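Local atomic coordinates of acyl-CoA dehydrogenase (Bacillus anthracis, PDB entry 3OWA), a protein that probably oxidises acyl-CoA thioesters to the trans-2-enoyl-CoA, introducing a carbon-carbon double bond and passing the electrons to its bound FAD. Residues R294-K298 and Q299-R303. Numbering follows the deposited sequence. Where two conformers were deposited one is given.
Sequences RQQFK and QPIAR. With FAD (flavin-adenine dinucleotide), chain J.
Gln296 and Gln299 close a tight two-residue hairpin, a type I' turn in which Phe297 and Lys298, neither a glycine, both take left-handed helical backbone angles (phi about 55°). The hairpin meets the FAD through Arg294, Phe297 and Ile301. Gln296 N donates a hydrogen bond to Gln299 O at 3.1 Å; the return bond, Gln299 N to Gln296 O, is long at 3.3 Å and meets the oxygen from above the carbonyl plane. Beyond it, Ile301 N donates to Arg294 O at 2.9 Å, almost in line with the C=O. The Gln299 amide turns back, NE2 making a weak hydrogen bond to Phe297 O, while the Gln295 side chain runs alongside the Pro300 ring. Ile301 CD1 lies against Arg294 CG (4.0 Å) and also touches the ribose, 3.8 Å from FAD O4B. Arg294 extends from its backbone N (chi1 174°) and bends at chi2 (52°), bringing the guanidinium edge to the pyrophosphate: NE donates nearly straight to FAD O1A (2.9 Å), NH1 weakly to O1A and O2P, and NH2 to Pro156 O of the second subunit. The Phe297 ring turns its edge to the adenine, CE1 3.5 Å from FAD N7A. The hairpin thus carries part of an FAD site at the dimer interface, as in other acyl-CoA dehydrogenases, and links helix 257-293, where Ile301 packs on Ala291, to helix 305-336.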
loop_
_atom_site.group_PDB
_atom_site.type_symbol
_atom_site.label_atom_id
_atom_site.label_comp_id
_atom_site.label_asym_id
_atom_site.label_seq_id
_atom_site.Cartn_x
_atom_site.Cartn_y
_atom_site.Cartn_z
ATOM N N ARG A 294 5.097 22.169 -7.987
ATOM C CA ARG A 294 3.935 21.851 -8.814
ATOM C C ARG A 294 2.781 22.805 -8.497
ATOM O O ARG A 294 2.324 22.866 -7.366
ATOM C CB ARG A 294 3.503 20.401 -8.572
ATOM C CG ARG A 294 2.210 19.989 -9.266
ATOM C CD ARG A 294 2.223 20.311 -10.733
ATOM N NE ARG A 294 1.202 19.534 -11.451
ATOM C CZ ARG A 294 1.041 19.524 -12.768
ATOM N NH1 ARG A 294 0.107 18.734 -13.340
ATOM N NH2 ARG A 294 1.825 20.289 -13.526
ATOM N N GLN A 295 2.316 23.547 -9.496
ATOM C CA GLN A 295 1.125 24.381 -9.328
ATOM C C GLN A 295 -0.072 23.754 -10.020
ATOM O O GLN A 295 0.061 23.176 -11.104
ATOM C CB GLN A 295 1.364 25.790 -9.862
ATOM C CG GLN A 295 2.657 26.365 -9.379
ATOM C CD GLN A 295 2.576 27.855 -9.119
ATOM O OE1 GLN A 295 1.521 28.486 -9.275
ATOM N NE2 GLN A 295 3.693 28.428 -8.722
ATOM N N GLN A 296 -1.212 23.791 -9.327
ATOM C CA GLN A 296 -2.531 23.568 -9.911
ATOM C C GLN A 296 -3.470 24.598 -9.282
ATOM O O GLN A 296 -3.296 24.986 -8.111
ATOM C CB GLN A 296 -3.063 22.155 -9.649
ATOM C CG GLN A 296 -2.311 21.027 -10.402
ATOM C CD GLN A 296 -2.509 21.100 -11.908
ATOM O OE1 GLN A 296 -1.716 21.711 -12.616
ATOM N NE2 GLN A 296 -3.578 20.513 -12.393
ATOM N N PHE A 297 -4.471 25.032 -10.045
ATOM C CA PHE A 297 -5.414 26.073 -9.546
ATOM C C PHE A 297 -4.617 27.306 -9.124
ATOM O O PHE A 297 -4.918 27.940 -8.125
ATOM C CB PHE A 297 -6.301 25.511 -8.421
ATOM C CG PHE A 297 -7.013 24.227 -8.805
ATOM C CD1 PHE A 297 -6.525 22.986 -8.393
ATOM C CD2 PHE A 297 -8.152 24.268 -9.630
ATOM C CE1 PHE A 297 -7.185 21.789 -8.774
ATOM C CE2 PHE A 297 -8.827 23.092 -10.009
ATOM C CZ PHE A 297 -8.342 21.853 -9.596
ATOM N N LYS A 298 -3.586 27.602 -9.908
ATOM C CA LYS A 298 -2.711 28.775 -9.754
ATOM C C LYS A 298 -2.032 28.967 -8.383
ATOM O O LYS A 298 -1.742 30.092 -7.967
ATOM C CB LYS A 298 -3.450 30.035 -10.195
ATOM C CG LYS A 298 -4.133 29.891 -11.539
ATOM C CD LYS A 298 -5.460 30.635 -11.484
ATOM C CE LYS A 298 -5.939 31.090 -12.851
ATOM N NZ LYS A 298 -7.184 31.928 -12.706
ATOM N N GLN A 299 -1.771 27.869 -7.682
ATOM C CA GLN A 299 -0.896 27.914 -6.510
ATOM C C GLN A 299 -0.109 26.602 -6.367
ATOM O O GLN A 299 -0.527 25.570 -6.898
ATOM C CB GLN A 299 -1.696 28.176 -5.238
ATOM C CG GLN A 299 -2.873 27.226 -5.006
ATOM C CD GLN A 299 -4.047 27.939 -4.331
ATOM O OE1 GLN A 299 -3.857 28.651 -3.338
ATOM N NE2 GLN A 299 -5.265 27.758 -4.877
ATOM N N PRO A 300 1.017 26.650 -5.637
ATOM C CA PRO A 300 1.738 25.414 -5.313
ATOM C C PRO A 300 0.810 24.461 -4.564
ATOM O O PRO A 300 0.050 24.889 -3.692
ATOM C CB PRO A 300 2.889 25.906 -4.423
ATOM C CG PRO A 300 3.095 27.386 -4.845
ATOM C CD PRO A 300 1.711 27.867 -5.142
ATOM N N ILE A 301 0.837 23.176 -4.922
ATOM C CA ILE A 301 -0.083 22.233 -4.286
ATOM C C ILE A 301 0.314 22.110 -2.844
ATOM O O ILE A 301 -0.445 21.593 -2.015
ATOM C CB ILE A 301 -0.086 20.824 -4.971
ATOM C CG1 ILE A 301 1.318 20.178 -4.912
ATOM C CG2 ILE A 301 -0.568 20.963 -6.425
ATOM C CD1 ILE A 301 1.347 18.738 -5.516
ATOM N N ALA A 302 1.507 22.614 -2.540
ATOM C CA ALA A 302 1.941 22.758 -1.155
ATOM C C ALA A 302 0.921 23.586 -0.298
ATOM O O ALA A 302 0.864 23.426 0.928
ATOM C CB ALA A 302 3.340 23.422 -1.098
ATOM N N ARG A 303 0.139 24.448 -0.945
ATOM C CA ARG A 303 -0.828 25.310 -0.227
ATOM C C ARG A 303 -2.098 24.540 0.144
ATOM O O ARG A 303 -2.912 25.020 0.913
ATOM C CB ARG A 303 -1.193 26.549 -1.052
ATOM C CG ARG A 303 -0.020 27.487 -1.342
ATOM C CD ARG A 303 0.378 28.383 -0.139
ATOM N NE ARG A 303 1.070 27.632 0.914
ATOM C CZ ARG A 303 2.343 27.236 0.875
ATOM N NH1 ARG A 303 3.103 27.520 -0.177
ATOM N NH2 ARG A 303 2.853 26.532 1.888
HETATM P PA FAD J . -1.929 16.886 -10.193
HETATM O O1A FAD J . -0.696 17.772 -10.258
HETATM O O2A FAD J . -3.151 17.506 -10.761
HETATM O O5B FAD J . -2.102 16.467 -8.671
HETATM C C5B FAD J . -0.988 16.293 -7.842
HETATM C C4B FAD J . -1.449 16.016 -6.428
HETATM O O4B FAD J . -2.087 17.179 -5.911
HETATM C C3B FAD J . -2.461 14.868 -6.363
HETATM O O3B FAD J . -2.294 14.205 -5.141
HETATM C C2B FAD J . -3.784 15.624 -6.290
HETATM O O2B FAD J . -4.786 14.883 -5.651
HETATM C C1B FAD J . -3.393 16.859 -5.475
HETATM N N9A FAD J . -4.304 18.002 -5.715
HETATM C C8A FAD J . -4.503 18.702 -6.887
HETATM N N7A FAD J . -5.407 19.697 -6.665
HETATM C C5A FAD J . -5.770 19.639 -5.364
HETATM C C6A FAD J . -6.661 20.381 -4.589
HETATM N N6A FAD J . -7.466 21.296 -5.150
HETATM N N1A FAD J . -6.808 20.056 -3.257
HETATM C C2A FAD J . -6.103 19.009 -2.690
HETATM N N3A FAD J . -5.218 18.290 -3.466
HETATM C C4A FAD J . -5.072 18.578 -4.767
HETATM N N1 FAD J . -5.850 12.151 -19.309
HETATM C C2 FAD J . -6.697 12.253 -20.372
HETATM O O2 FAD J . -7.360 13.282 -20.491
HETATM N N3 FAD J . -6.795 11.230 -21.304
HETATM C C4 FAD J . -6.052 10.079 -21.183
HETATM O O4 FAD J . -6.166 9.184 -22.030
HETATM C C4X FAD J . -5.204 9.961 -20.090
HETATM N N5 FAD J . -4.438 8.819 -19.922
HETATM C C5X FAD J . -3.548 8.729 -18.875
HETATM C C6 FAD J . -2.721 7.605 -18.766
HETATM C C7 FAD J . -1.818 7.538 -17.709
HETATM C C7M FAD J . -0.938 6.319 -17.548
HETATM C C8 FAD J . -1.738 8.600 -16.804
HETATM C C8M FAD J . -0.795 8.589 -15.641
HETATM C C9 FAD J . -2.568 9.713 -16.907
HETATM C C9A FAD J . -3.458 9.796 -17.961
HETATM N N10 FAD J . -4.281 10.909 -18.076
HETATM C C10 FAD J . -5.111 11.009 -19.159
HETATM C "C1'" FAD J . -4.197 12.057 -17.107
HETATM C "C2'" FAD J . -4.474 11.563 -15.666
HETATM O "O2'" FAD J . -5.781 11.015 -15.403
HETATM C "C3'" FAD J . -4.001 12.640 -14.672
HETATM O "O3'" FAD J . -2.787 12.230 -14.083
HETATM C "C4'" FAD J . -5.028 12.881 -13.607
HETATM O "O4'" FAD J . -6.226 13.267 -14.258
HETATM C "C5'" FAD J . -4.176 13.946 -12.446
HETATM O "O5'" FAD J . -3.368 14.964 -12.873
HETATM P P FAD J . -1.812 15.216 -12.496
HETATM O O1P FAD J . -1.160 13.863 -12.696
HETATM O O2P FAD J . -1.116 16.270 -13.261
HETATM O O3P FAD J . -1.723 15.469 -10.935
#